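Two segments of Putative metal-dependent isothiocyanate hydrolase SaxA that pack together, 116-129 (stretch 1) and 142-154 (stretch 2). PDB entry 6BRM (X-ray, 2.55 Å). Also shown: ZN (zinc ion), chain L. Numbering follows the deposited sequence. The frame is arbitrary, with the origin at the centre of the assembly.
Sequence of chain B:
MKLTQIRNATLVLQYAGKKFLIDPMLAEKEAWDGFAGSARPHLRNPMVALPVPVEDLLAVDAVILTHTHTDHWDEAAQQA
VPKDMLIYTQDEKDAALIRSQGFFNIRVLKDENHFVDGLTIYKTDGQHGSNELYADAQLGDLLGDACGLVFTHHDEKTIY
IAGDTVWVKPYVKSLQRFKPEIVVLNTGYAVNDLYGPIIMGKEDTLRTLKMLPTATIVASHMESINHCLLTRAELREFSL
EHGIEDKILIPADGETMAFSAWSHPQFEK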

# COMPACT_ATOMS: atom_id res chain seq x y z
N VAL B 116 10.25 -10.20 24.58
CA VAL B 116 9.96 -10.15 26.02
C VAL B 116 10.75 -9.06 26.76
O VAL B 116 10.26 -8.48 27.73
CB VAL B 116 10.17 -11.55 26.68
CG1 VAL B 116 11.64 -11.92 26.79
CG2 VAL B 116 9.48 -11.61 28.04
N ASP B 117 11.96 -8.78 26.28
CA ASP B 117 12.79 -7.63 26.71
C ASP B 117 12.05 -6.28 26.75
O ASP B 117 12.38 -5.42 27.57
CB ASP B 117 13.99 -7.52 25.76
CG ASP B 117 14.83 -6.27 26.00
OD1 ASP B 117 15.29 -6.09 27.14
OD2 ASP B 117 15.01 -5.48 25.04
N GLY B 118 11.06 -6.10 25.87
CA GLY B 118 10.33 -4.84 25.73
C GLY B 118 10.52 -4.21 24.35
O GLY B 118 9.82 -3.26 24.01
N LEU B 119 11.46 -4.74 23.57
CA LEU B 119 11.70 -4.27 22.20
C LEU B 119 10.61 -4.80 21.28
O LEU B 119 10.32 -6.00 21.28
CB LEU B 119 13.07 -4.74 21.71
CG LEU B 119 13.55 -4.22 20.35
CD1 LEU B 119 13.81 -2.72 20.41
CD2 LEU B 119 14.80 -4.96 19.91
N THR B 120 10.04 -3.90 20.49
CA THR B 120 9.05 -4.25 19.47
C THR B 120 9.59 -3.78 18.13
O THR B 120 10.08 -2.66 18.02
CB THR B 120 7.70 -3.55 19.75
OG1 THR B 120 7.32 -3.78 21.11
CG2 THR B 120 6.61 -4.08 18.83
N ILE B 121 9.49 -4.65 17.11
CA ILE B 121 9.90 -4.32 15.74
C ILE B 121 8.71 -4.54 14.81
O ILE B 121 8.26 -5.67 14.64
CB ILE B 121 11.10 -5.19 15.28
CG1 ILE B 121 12.35 -4.82 16.08
CG2 ILE B 121 11.36 -5.01 13.79
CD1 ILE B 121 13.50 -5.80 15.91
N TYR B 122 8.22 -3.45 14.22
CA TYR B 122 7.11 -3.52 13.27
C TYR B 122 7.63 -3.47 11.83
O TYR B 122 8.44 -2.60 11.50
CB TYR B 122 6.14 -2.36 13.47
CG TYR B 122 5.52 -2.25 14.85
CD1 TYR B 122 4.33 -2.93 15.16
CD2 TYR B 122 6.09 -1.45 15.84
CE1 TYR B 122 3.75 -2.82 16.41
CE2 TYR B 122 5.51 -1.34 17.10
CZ TYR B 122 4.34 -2.03 17.38
OH TYR B 122 3.77 -1.92 18.63
N LYS B 123 7.16 -4.40 11.00
CA LYS B 123 7.48 -4.45 9.57
C LYS B 123 6.41 -3.66 8.81
O LYS B 123 5.22 -3.88 9.02
CB LYS B 123 7.51 -5.90 9.08
CG LYS B 123 7.94 -6.08 7.63
CD LYS B 123 8.08 -7.55 7.23
CE LYS B 123 6.74 -8.28 7.14
NZ LYS B 123 5.83 -7.69 6.11
N THR B 124 6.86 -2.76 7.92
CA THR B 124 5.99 -1.83 7.19
C THR B 124 5.93 -2.17 5.70
O THR B 124 6.90 -2.69 5.14
CB THR B 124 6.54 -0.39 7.30
OG1 THR B 124 6.96 -0.14 8.64
CG2 THR B 124 5.50 0.63 6.89
N ASP B 125 4.80 -1.87 5.06
CA ASP B 125 4.65 -2.09 3.61
C ASP B 125 4.93 -0.79 2.88
O ASP B 125 4.32 0.23 3.18
CB ASP B 125 3.24 -2.60 3.27
CG ASP B 125 3.14 -3.15 1.84
OD1 ASP B 125 3.92 -4.05 1.48
OD2 ASP B 125 2.28 -2.67 1.07
N GLY B 126 5.86 -0.83 1.93
CA GLY B 126 6.18 0.32 1.07
C GLY B 126 5.82 -0.01 -0.37
O GLY B 126 5.25 -1.06 -0.65
N GLN B 127 6.13 0.92 -1.28
CA GLN B 127 6.03 0.67 -2.71
C GLN B 127 7.31 1.14 -3.40
O GLN B 127 7.59 2.34 -3.45
CB GLN B 127 4.80 1.36 -3.29
CG GLN B 127 4.38 0.81 -4.64
CD GLN B 127 2.97 1.23 -5.03
OE1 GLN B 127 2.02 0.47 -4.85
NE2 GLN B 127 2.84 2.44 -5.55
N HIS B 128 8.08 0.19 -3.94
CA HIS B 128 9.38 0.45 -4.55
C HIS B 128 9.20 0.85 -6.02
O HIS B 128 9.70 0.18 -6.93
CB HIS B 128 10.26 -0.81 -4.41
CG HIS B 128 11.74 -0.56 -4.52
ND1 HIS B 128 12.27 0.57 -5.10
CD2 HIS B 128 12.79 -1.32 -4.13
CE1 HIS B 128 13.59 0.51 -5.05
NE2 HIS B 128 13.93 -0.63 -4.48
N GLY B 129 8.51 1.96 -6.24
CA GLY B 129 8.12 2.38 -7.59
C GLY B 129 6.80 3.12 -7.62
O GLY B 129 6.07 3.14 -6.64
N LEU B 142 10.47 -7.34 -10.34
CA LEU B 142 11.87 -6.91 -10.32
C LEU B 142 12.12 -5.98 -9.13
O LEU B 142 13.04 -6.20 -8.34
CB LEU B 142 12.25 -6.23 -11.64
CG LEU B 142 13.74 -6.33 -12.00
CD1 LEU B 142 14.01 -7.61 -12.78
CD2 LEU B 142 14.22 -5.12 -12.80
N LEU B 143 11.29 -4.95 -9.03
CA LEU B 143 11.31 -4.02 -7.89
C LEU B 143 10.78 -4.70 -6.63
O LEU B 143 11.30 -4.48 -5.54
CB LEU B 143 10.50 -2.75 -8.20
CG LEU B 143 11.17 -1.66 -9.04
CD1 LEU B 143 12.34 -1.03 -8.29
CD2 LEU B 143 11.63 -2.17 -10.39
N GLY B 144 9.72 -5.50 -6.80
CA GLY B 144 9.24 -6.42 -5.76
C GLY B 144 8.74 -5.74 -4.50
O GLY B 144 8.28 -4.60 -4.53
N ASP B 145 8.84 -6.47 -3.39
CA ASP B 145 8.55 -5.94 -2.06
C ASP B 145 9.84 -5.48 -1.38
O ASP B 145 10.91 -6.05 -1.61
CB ASP B 145 7.87 -7.01 -1.20
CG ASP B 145 6.54 -7.48 -1.77
OD1 ASP B 145 5.76 -6.64 -2.26
OD2 ASP B 145 6.27 -8.70 -1.73
N ALA B 146 9.72 -4.45 -0.55
CA ALA B 146 10.83 -3.96 0.27
C ALA B 146 10.29 -3.23 1.50
O ALA B 146 9.70 -2.15 1.37
CB ALA B 146 11.73 -3.06 -0.55
N CYS B 147 10.50 -3.80 2.68
CA CYS B 147 9.81 -3.36 3.89
C CYS B 147 10.52 -2.24 4.66
O CYS B 147 11.74 -2.13 4.62
CB CYS B 147 9.56 -4.54 4.84
SG CYS B 147 11.06 -5.24 5.58
N GLY B 148 9.71 -1.43 5.34
CA GLY B 148 10.20 -0.48 6.34
C GLY B 148 10.30 -1.16 7.68
O GLY B 148 9.82 -2.29 7.85
N LEU B 149 10.94 -0.49 8.64
CA LEU B 149 11.16 -1.03 9.98
C LEU B 149 10.99 0.06 11.03
O LEU B 149 11.68 1.07 10.97
CB LEU B 149 12.56 -1.61 10.13
CG LEU B 149 13.02 -2.69 9.16
CD1 LEU B 149 14.53 -2.87 9.28
CD2 LEU B 149 12.29 -3.99 9.42
N VAL B 150 10.07 -0.16 11.97
CA VAL B 150 9.93 0.71 13.14
C VAL B 150 10.54 -0.02 14.33
O VAL B 150 10.42 -1.24 14.43
CB VAL B 150 8.45 1.06 13.42
CG1 VAL B 150 8.31 1.93 14.66
CG2 VAL B 150 7.83 1.75 12.20
N PHE B 151 11.20 0.72 15.22
CA PHE B 151 11.75 0.17 16.46
C PHE B 151 11.12 0.90 17.64
O PHE B 151 11.18 2.13 17.71
CB PHE B 151 13.27 0.34 16.50
CG PHE B 151 14.00 -0.56 15.55
CD1 PHE B 151 14.23 -0.17 14.23
CD2 PHE B 151 14.48 -1.80 15.97
CE1 PHE B 151 14.91 -1.01 13.36
CE2 PHE B 151 15.16 -2.63 15.10
CZ PHE B 151 15.38 -2.24 13.79
N THR B 152 10.55 0.14 18.57
CA THR B 152 9.78 0.67 19.70
C THR B 152 10.33 0.08 20.99
O THR B 152 10.59 -1.13 21.06
CB THR B 152 8.27 0.37 19.49
OG1 THR B 152 7.66 1.48 18.81
CG2 THR B 152 7.50 0.12 20.78
N HIS B 153 10.50 0.93 22.00
CA HIS B 153 10.97 0.54 23.34
C HIS B 153 10.87 1.76 24.27
O HIS B 153 11.12 2.88 23.83
CB HIS B 153 12.43 0.07 23.30
CG HIS B 153 12.85 -0.74 24.49
ND1 HIS B 153 13.07 -0.17 25.73
CD2 HIS B 153 13.12 -2.05 24.63
CE1 HIS B 153 13.43 -1.11 26.58
NE2 HIS B 153 13.47 -2.26 25.94
N HIS B 154 10.49 1.55 25.53
CA HIS B 154 10.70 2.56 26.59
C HIS B 154 12.21 2.76 26.84
O HIS B 154 13.03 1.97 26.36
CB HIS B 154 9.94 2.20 27.88
CG HIS B 154 10.45 0.98 28.59
ND1 HIS B 154 11.17 1.04 29.77
CD2 HIS B 154 10.30 -0.34 28.32
CE1 HIS B 154 11.47 -0.18 30.17
NE2 HIS B 154 10.95 -1.04 29.31
ZN ZN L . 15.73 -1.62 -3.69
O HOH W 1 17.76 -1.16 -4.34

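The contact is a two-stranded antiparallel β pairing, zipped by six backbone hydrogen bonds and extended at one end by a zinc-binding histidine that packs against a leucine. The strands around 120-124 and 148-152 run at 157° to each other, and together the two stretches bury 961 Å².

Three residue pairs carry the hydrogen bonds, each closing a reciprocal ring. Thr120 N donates to Thr152 O at 2.9 Å, and Thr152 N returns the bond to Thr120 O at 2.9 Å. Tyr122 N reaches Val150 O at 3.1 Å while Val150 N reaches Tyr122 O at 3.0 Å; Thr124 N to Gly148 O is 3.0 Å and Gly148 N to Thr124 O 3.1 Å. Between these rings CA atoms lie against carbonyls across the pairing, Ile121 CA 3.4 Å from Val150 O and Leu149 CA 3.5 Å from Tyr122 O, in CA-H...O contacts that supplement the hydrogen bonds.

Alternation sends the side chains to two faces. Thr120, Tyr122 and Thr124 share one with Val150 and Thr152, a run rich in β-branched residues, whose shape suits extended backbone. Tyr122 CB lies 4.1 Å from Val150 CB, and the Tyr122 ring, with chi1 in m, presents an edge to Thr152, with Tyr122 CE2 3.9 Å from Thr152 OG1. Thr120 CB meets Thr152 CG2 at 3.8 Å. Gly148 belongs to this face too, and its lack of a side chain matters: an ideal CB there would sit 3.1 Å from Thr124 CB, and Thr124 and Gly148 have the closest CA atoms of the paired residues, 4.5 Å apart.

The other face carries Ile121, Lys123, Leu149 and Phe151. Ile121 CD1 touches Phe151 CE2 at 3.7 Å, a buried apolar pair. Lys123 serves through its aliphatic part, Lys123 CG lying 3.6 Å from Cys147 CB, so a long polar residue can still cover its neighbour.

Next to Thr152, the His153 ring reaches the backbone at Gly118 and Leu119, with His153 CD2 3.3 Å from Leu119 N. Gly118 leaves room for it: an ideal CB on Gly118 would come 3.2 Å from His153 NE2, and the backbone angles of Gly118 independently call for glycine.

At the far end, His128 does two jobs. His128 NE2 binds the zinc ion ZN at 2.2 Å, ND1 is hydrogen-bonded elsewhere in the structure, and one ring face is covered by Leu143, whose CD1 sits 3.8 Å from the His128 ring centroid in a CH-pi contact. Leu143 closes the helix, and Gly144, with positive phi, turns the chain out of it.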